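One contact in two related proteins. Structure 1 is Sts-2 protein from Mus musculus, which probably interferes with CBL-mediated down-regulation of receptor tyrosine kinases and so promotes accumulation of activated receptors at the cell surface: PDB 3D6A (chain A, 2.25 Å), residues V92-A97 and L117-E122. Structure 2 is ecdysteroid-phosphate phosphatase from Bombyx mori: PDB 3C7T (chain B, 1.76 Å), residues V85-A90 and V110-E115. Structure 2 is superposed on structure 1 by the backbone atoms of these residues (RMSD 0.29 Å); each is numbered along its deposited sequence.

Structure 1 (3D6A).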
loop_
_atom_site.group_PDB
_atom_site.type_symbol
_atom_site.label_atom_id
_atom_site.label_comp_id
_atom_site.label_asym_id
_atom_site.label_seq_id
_atom_site.Cartn_x
_atom_site.Cartn_y
_atom_site.Cartn_z
ATOM N N VAL A 92 -11.400 -20.418 -6.421
ATOM C CA VAL A 92 -10.326 -19.506 -6.788
ATOM C C VAL A 92 -9.381 -20.260 -7.716
ATOM O O VAL A 92 -8.894 -21.337 -7.381
ATOM C CB VAL A 92 -9.552 -18.953 -5.523
ATOM C CG1 VAL A 92 -8.431 -17.994 -5.931
ATOM C CG2 VAL A 92 -10.523 -18.254 -4.550
ATOM N N PHE A 93 -9.151 -19.700 -8.896
ATOM C CA PHE A 93 -8.203 -20.261 -9.844
ATOM C C PHE A 93 -7.093 -19.238 -10.000
ATOM O O PHE A 93 -7.369 -18.049 -10.011
ATOM C CB PHE A 93 -8.878 -20.534 -11.196
ATOM C CG PHE A 93 -9.910 -21.648 -11.161
ATOM C CD1 PHE A 93 -11.181 -21.428 -10.634
ATOM C CD2 PHE A 93 -9.613 -22.894 -11.674
ATOM C CE1 PHE A 93 -12.133 -22.438 -10.605
ATOM C CE2 PHE A 93 -10.567 -23.928 -11.653
ATOM C CZ PHE A 93 -11.822 -23.696 -11.115
ATOM N N ALA A 94 -5.845 -19.705 -10.083
ATOM C CA ALA A 94 -4.706 -18.819 -10.236
ATOM C C ALA A 94 -3.776 -19.252 -11.347
ATOM O O ALA A 94 -3.583 -20.437 -11.574
ATOM C CB ALA A 94 -3.938 -18.675 -8.918
ATOM N N SER A 95 -3.213 -18.267 -12.045
ATOM C CA SER A 95 -2.083 -18.468 -12.930
ATOM C C SER A 95 -0.936 -19.056 -12.095
ATOM O O SER A 95 -0.758 -18.676 -10.933
ATOM C CB SER A 95 -1.674 -17.123 -13.521
ATOM O OG SER A 95 -0.384 -17.159 -14.101
ATOM N N PRO A 96 -0.146 -19.977 -12.683
ATOM C CA PRO A 96 0.986 -20.570 -11.962
ATOM C C PRO A 96 2.090 -19.568 -11.564
ATOM O O PRO A 96 2.953 -19.909 -10.744
ATOM C CB PRO A 96 1.536 -21.615 -12.960
ATOM C CG PRO A 96 1.095 -21.151 -14.286
ATOM C CD PRO A 96 -0.246 -20.493 -14.061
ATOM N N ALA A 97 2.063 -18.361 -12.131
ATOM C CA ALA A 97 3.019 -17.302 -11.773
ATOM C C ALA A 97 2.920 -16.960 -10.296
ATOM O O ALA A 97 1.830 -16.783 -9.768
ATOM C CB ALA A 97 2.789 -16.039 -12.639
ATOM N N LEU A 117 -10.958 -22.761 1.164
ATOM C CA LEU A 117 -10.861 -22.909 -0.288
ATOM C C LEU A 117 -9.421 -23.100 -0.700
ATOM O O LEU A 117 -8.539 -22.380 -0.242
ATOM C CB LEU A 117 -11.456 -21.699 -1.019
ATOM C CG LEU A 117 -12.907 -21.295 -0.732
ATOM C CD1 LEU A 117 -13.218 -19.974 -1.407
ATOM C CD2 LEU A 117 -13.903 -22.378 -1.173
ATOM N N LYS A 118 -9.194 -24.087 -1.555
ATOM C CA LYS A 118 -7.870 -24.347 -2.094
ATOM C C LYS A 118 -7.741 -23.607 -3.410
ATOM O O LYS A 118 -8.707 -23.508 -4.177
ATOM C CB LYS A 118 -7.636 -25.836 -2.316
ATOM C CG LYS A 118 -7.599 -26.679 -1.057
ATOM C CD LYS A 118 -7.556 -28.147 -1.425
ATOM C CE LYS A 118 -7.414 -29.022 -0.200
ATOM N NZ LYS A 118 -7.630 -30.456 -0.561
ATOM N N ILE A 119 -6.551 -23.060 -3.639
ATOM C CA ILE A 119 -6.249 -22.337 -4.844
ATOM C C ILE A 119 -5.982 -23.390 -5.905
ATOM O O ILE A 119 -5.100 -24.218 -5.733
ATOM C CB ILE A 119 -5.000 -21.419 -4.650
ATOM C CG1 ILE A 119 -5.310 -20.306 -3.631
ATOM C CG2 ILE A 119 -4.527 -20.854 -5.993
ATOM C CD1 ILE A 119 -4.098 -19.728 -2.897
ATOM N N ARG A 120 -6.757 -23.363 -6.985
ATOM C CA ARG A 120 -6.519 -24.255 -8.113
ATOM C C ARG A 120 -5.560 -23.596 -9.095
ATOM O O ARG A 120 -5.860 -22.535 -9.653
ATOM C CB ARG A 120 -7.846 -24.586 -8.795
ATOM C CG ARG A 120 -8.757 -25.429 -7.929
ATOM C CD ARG A 120 -10.145 -25.570 -8.511
ATOM N NE ARG A 120 -10.991 -26.347 -7.615
ATOM C CZ ARG A 120 -12.316 -26.392 -7.664
ATOM N NH1 ARG A 120 -12.977 -25.696 -8.570
ATOM N NH2 ARG A 120 -12.978 -27.147 -6.801
ATOM N N VAL A 121 -4.398 -24.203 -9.308
ATOM C CA VAL A 121 -3.399 -23.589 -10.182
ATOM C C VAL A 121 -3.677 -24.001 -11.621
ATOM O O VAL A 121 -3.694 -25.197 -11.931
ATOM C CB VAL A 121 -1.939 -23.900 -9.732
ATOM C CG1 VAL A 121 -0.922 -23.270 -10.673
ATOM C CG2 VAL A 121 -1.701 -23.406 -8.294
ATOM N N GLU A 122 -3.919 -23.012 -12.491
ATOM C CA GLU A 122 -4.306 -23.297 -13.884
ATOM C C GLU A 122 -3.381 -22.634 -14.907
ATOM O O GLU A 122 -3.571 -21.458 -15.255
ATOM C CB GLU A 122 -5.773 -22.903 -14.153
ATOM C CG GLU A 122 -6.234 -23.137 -15.602
ATOM C CD GLU A 122 -6.176 -24.610 -16.026
ATOM O OE1 GLU A 122 -7.001 -25.406 -15.528
ATOM O OE2 GLU A 122 -5.324 -24.959 -16.873
HETATM O O HOH W 1 -10.920 -23.072 -5.268
#

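Structure 2 (3C7T).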
loop_
_atom_site.group_PDB
_atom_site.type_symbol
_atom_site.label_atom_id
_atom_site.label_comp_id
_atom_site.label_asym_id
_atom_site.label_seq_id
_atom_site.Cartn_x
_atom_site.Cartn_y
_atom_site.Cartn_z
ATOM N N VAL B 85 -11.464 -20.753 -6.589
ATOM C CA VAL B 85 -10.335 -19.834 -6.755
ATOM C C VAL B 85 -9.329 -20.463 -7.719
ATOM O O VAL B 85 -8.810 -21.566 -7.473
ATOM C CB VAL B 85 -9.661 -19.508 -5.397
ATOM C CG1 VAL B 85 -8.453 -18.593 -5.581
ATOM C CG2 VAL B 85 -10.665 -18.869 -4.432
ATOM N N TYR B 86 -9.112 -19.770 -8.834
ATOM C CA TYR B 86 -8.181 -20.211 -9.884
ATOM C C TYR B 86 -7.078 -19.166 -10.023
ATOM O O TYR B 86 -7.367 -17.970 -10.053
ATOM C CB TYR B 86 -8.914 -20.391 -11.222
ATOM C CG TYR B 86 -10.058 -21.384 -11.143
ATOM C CD1 TYR B 86 -11.308 -20.986 -10.670
ATOM C CD2 TYR B 86 -9.883 -22.720 -11.523
ATOM C CE1 TYR B 86 -12.370 -21.900 -10.588
ATOM C CE2 TYR B 86 -10.942 -23.645 -11.454
ATOM C CZ TYR B 86 -12.176 -23.220 -10.977
ATOM O OH TYR B 86 -13.230 -24.094 -10.884
ATOM N N ALA B 87 -5.829 -19.619 -10.106
ATOM C CA ALA B 87 -4.692 -18.714 -10.216
ATOM C C ALA B 87 -3.759 -19.141 -11.331
ATOM O O ALA B 87 -3.509 -20.336 -11.525
ATOM C CB ALA B 87 -3.941 -18.646 -8.917
ATOM N N SER B 88 -3.243 -18.152 -12.066
ATOM C CA SER B 88 -2.162 -18.390 -13.008
ATOM C C SER B 88 -1.009 -19.035 -12.240
ATOM O O SER B 88 -0.870 -18.796 -11.058
ATOM C CB SER B 88 -1.706 -17.045 -13.581
ATOM O OG SER B 88 -0.421 -17.154 -14.129
ATOM N N PRO B 89 -0.195 -19.882 -12.898
ATOM C CA PRO B 89 0.868 -20.552 -12.149
ATOM C C PRO B 89 2.071 -19.656 -11.773
ATOM O O PRO B 89 2.963 -20.123 -11.050
ATOM C CB PRO B 89 1.282 -21.701 -13.091
ATOM C CG PRO B 89 0.966 -21.187 -14.445
ATOM C CD PRO B 89 -0.245 -20.318 -14.306
ATOM N N ALA B 90 2.092 -18.398 -12.244
ATOM C CA ALA B 90 3.120 -17.420 -11.845
ATOM C C ALA B 90 3.072 -17.234 -10.339
ATOM O O ALA B 90 1.972 -17.085 -9.757
ATOM C CB ALA B 90 2.897 -16.070 -12.550
ATOM N N VAL B 110 -11.160 -23.867 1.152
ATOM C CA VAL B 110 -11.142 -23.087 -0.095
ATOM C C VAL B 110 -9.705 -23.005 -0.592
ATOM O O VAL B 110 -8.895 -22.248 -0.057
ATOM C CB VAL B 110 -11.761 -21.674 0.064
ATOM C CG1 VAL B 110 -11.748 -20.922 -1.279
ATOM C CG2 VAL B 110 -13.190 -21.765 0.626
ATOM N N LYS B 111 -9.413 -23.810 -1.612
ATOM C CA LYS B 111 -8.054 -24.053 -2.061
ATOM C C LYS B 111 -7.762 -23.294 -3.340
ATOM O O LYS B 111 -8.667 -23.031 -4.142
ATOM C CB LYS B 111 -7.852 -25.549 -2.335
ATOM C CG LYS B 111 -8.090 -26.476 -1.148
ATOM C CD LYS B 111 -6.893 -26.504 -0.217
ATOM C CE LYS B 111 -7.032 -27.604 0.803
ATOM N NZ LYS B 111 -6.159 -27.320 1.978
ATOM N N ILE B 112 -6.493 -22.955 -3.530
ATOM C CA ILE B 112 -6.056 -22.302 -4.756
ATOM C C ILE B 112 -5.792 -23.347 -5.840
ATOM O O ILE B 112 -4.928 -24.223 -5.675
ATOM C CB ILE B 112 -4.773 -21.479 -4.537
ATOM C CG1 ILE B 112 -4.994 -20.427 -3.443
ATOM C CG2 ILE B 112 -4.346 -20.786 -5.852
ATOM C CD1 ILE B 112 -3.725 -19.891 -2.864
ATOM N N LYS B 113 -6.537 -23.244 -6.938
ATOM C CA LYS B 113 -6.399 -24.150 -8.067
ATOM C C LYS B 113 -5.489 -23.511 -9.109
ATOM O O LYS B 113 -5.880 -22.541 -9.762
ATOM C CB LYS B 113 -7.773 -24.439 -8.674
ATOM C CG LYS B 113 -8.756 -25.129 -7.702
ATOM C CD LYS B 113 -10.086 -25.444 -8.373
ATOM C CE LYS B 113 -11.264 -25.300 -7.404
ATOM N NZ LYS B 113 -11.010 -25.952 -6.084
ATOM N N VAL B 114 -4.287 -24.064 -9.265
ATOM C CA VAL B 114 -3.274 -23.477 -10.144
ATOM C C VAL B 114 -3.578 -23.948 -11.562
ATOM O O VAL B 114 -3.544 -25.154 -11.862
ATOM C CB VAL B 114 -1.838 -23.843 -9.682
ATOM C CG1 VAL B 114 -0.786 -23.471 -10.742
ATOM C CG2 VAL B 114 -1.529 -23.166 -8.348
ATOM N N GLU B 115 -3.914 -22.981 -12.409
ATOM C CA GLU B 115 -4.425 -23.231 -13.745
ATOM C C GLU B 115 -3.511 -22.578 -14.782
ATOM O O GLU B 115 -3.525 -21.356 -14.943
ATOM C CB GLU B 115 -5.835 -22.655 -13.857
ATOM C CG GLU B 115 -6.461 -22.839 -15.228
ATOM C CD GLU B 115 -6.299 -24.269 -15.734
ATOM O OE1 GLU B 115 -6.850 -25.198 -15.087
ATOM O OE2 GLU B 115 -5.614 -24.451 -16.761
HETATM O O HOH W 2 -11.166 -23.166 -5.057
#

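Structure 1 (3D6A)
Strands 92-94 and 119-121 run parallel, Arg120 N bonding to Val92 O, Ala94 N to Arg120 O and Glu122 N to Ala94 O. With helix 98-111 they form a beta-alpha-beta unit at one edge of the histidine phosphatase domain's mixed sheet. Arg120 passes Phe93 at a slant: CD is 3.6 Å from Phe93 CE2, and the chain, extended from CG to NE, carries NH1 to 3.4 Å from Phe93 CZ. Ring and guanidinium planes stand 71° apart, and NE has a long, weak ion pair with Asp154. Leu117 meets Val92, CD1 to CG2 at 4.5 Å. Water 1 bridges Val92 N and Lys118 O. On the face away from Arg120, shared by Val92, Ala94 CB packs on Ile119 CG2. Beyond the strands, Ser95 OG is hydrogen-bonded to His202, and Glu122 OE1 to Tyr157 OH and Ala160 N.

Structure 2 (3C7T)
Parallel strands 85-87 and 112-114 are joined by bonds from Lys113 N to Val85 O, Ala87 N to Lys113 O and Glu115 N to Ala87 O. Lys113 passes Tyr86 at a slant, its CD 3.7 Å from Tyr86 CE2, and Tyr86 OH stands 4.2 Å from Lys113 CE. Bends at chi3 (-145°) and chi4 (-46°) then turn NZ back to water 2, at 3.0 Å; NZ also has a long, weak ion pair with Asp146. Val110 meets Val85, CG1 to CG2 at 3.9 Å. Water 2 also bridges Val85 N and Lys111 O. On the face away from Lys113, shared by Val85, Ala87 CB packs on Ile112 CG2. Beyond the strands, Ser88 OG is hydrogen-bonded to His192, which lines the tungstate pocket and is probably an active-site residue, and Glu115 OE1 to Tyr149 OH and Tyr152 N.

What differs
At the first exchange, Phe93(A) against Tyr86(B), the rings nearly coincide, with the CZ atoms 0.6 Å apart. Tyr86(B) adds OH, for which Phe93(A) has no counterpart, so a polar group is brought to the end of a buried ring. The touch on the neighbouring chain is kept: CE2 of Phe93(A) meets CD of Arg120(A), as CE2 of Tyr86(B) meets CD of Lys113(B).

Leu117(A) against Val110(B) changes the side chain just before the edge strand, over a CA trace that coincides within the error. The CB atoms stand 1.1 Å apart after superposition, and CG of Leu117(A) falls near CG1 of Val110(B). CD1 and CD2 are absent from the valine, whose CG2 in turn has no match in the leucine; both residues touch the same valine of the neighbouring strand, Val92(A) or Val85(B).

Arg120(A) and Lys113(B) follow one path as far as CD, these atoms being 0.2 Å apart. NE of Arg120(A) falls near CE of Lys113(B), but CZ, NH1 and NH2 have no counterpart in the lysine, nor NZ in the arginine. A flat, branched charged group is thus replaced by a single ammonium at another place.

The backbone bonds recur, as Arg120(A) N to Val92(A) O and Lys113(B) N to Val85(B) O. Waters 1 and 2 occupy the same place, and Val92(A), Ile119(A), Val121(A) and Glu122(A) keep theirs. Lys118(A) merely lies differently from Lys111(B).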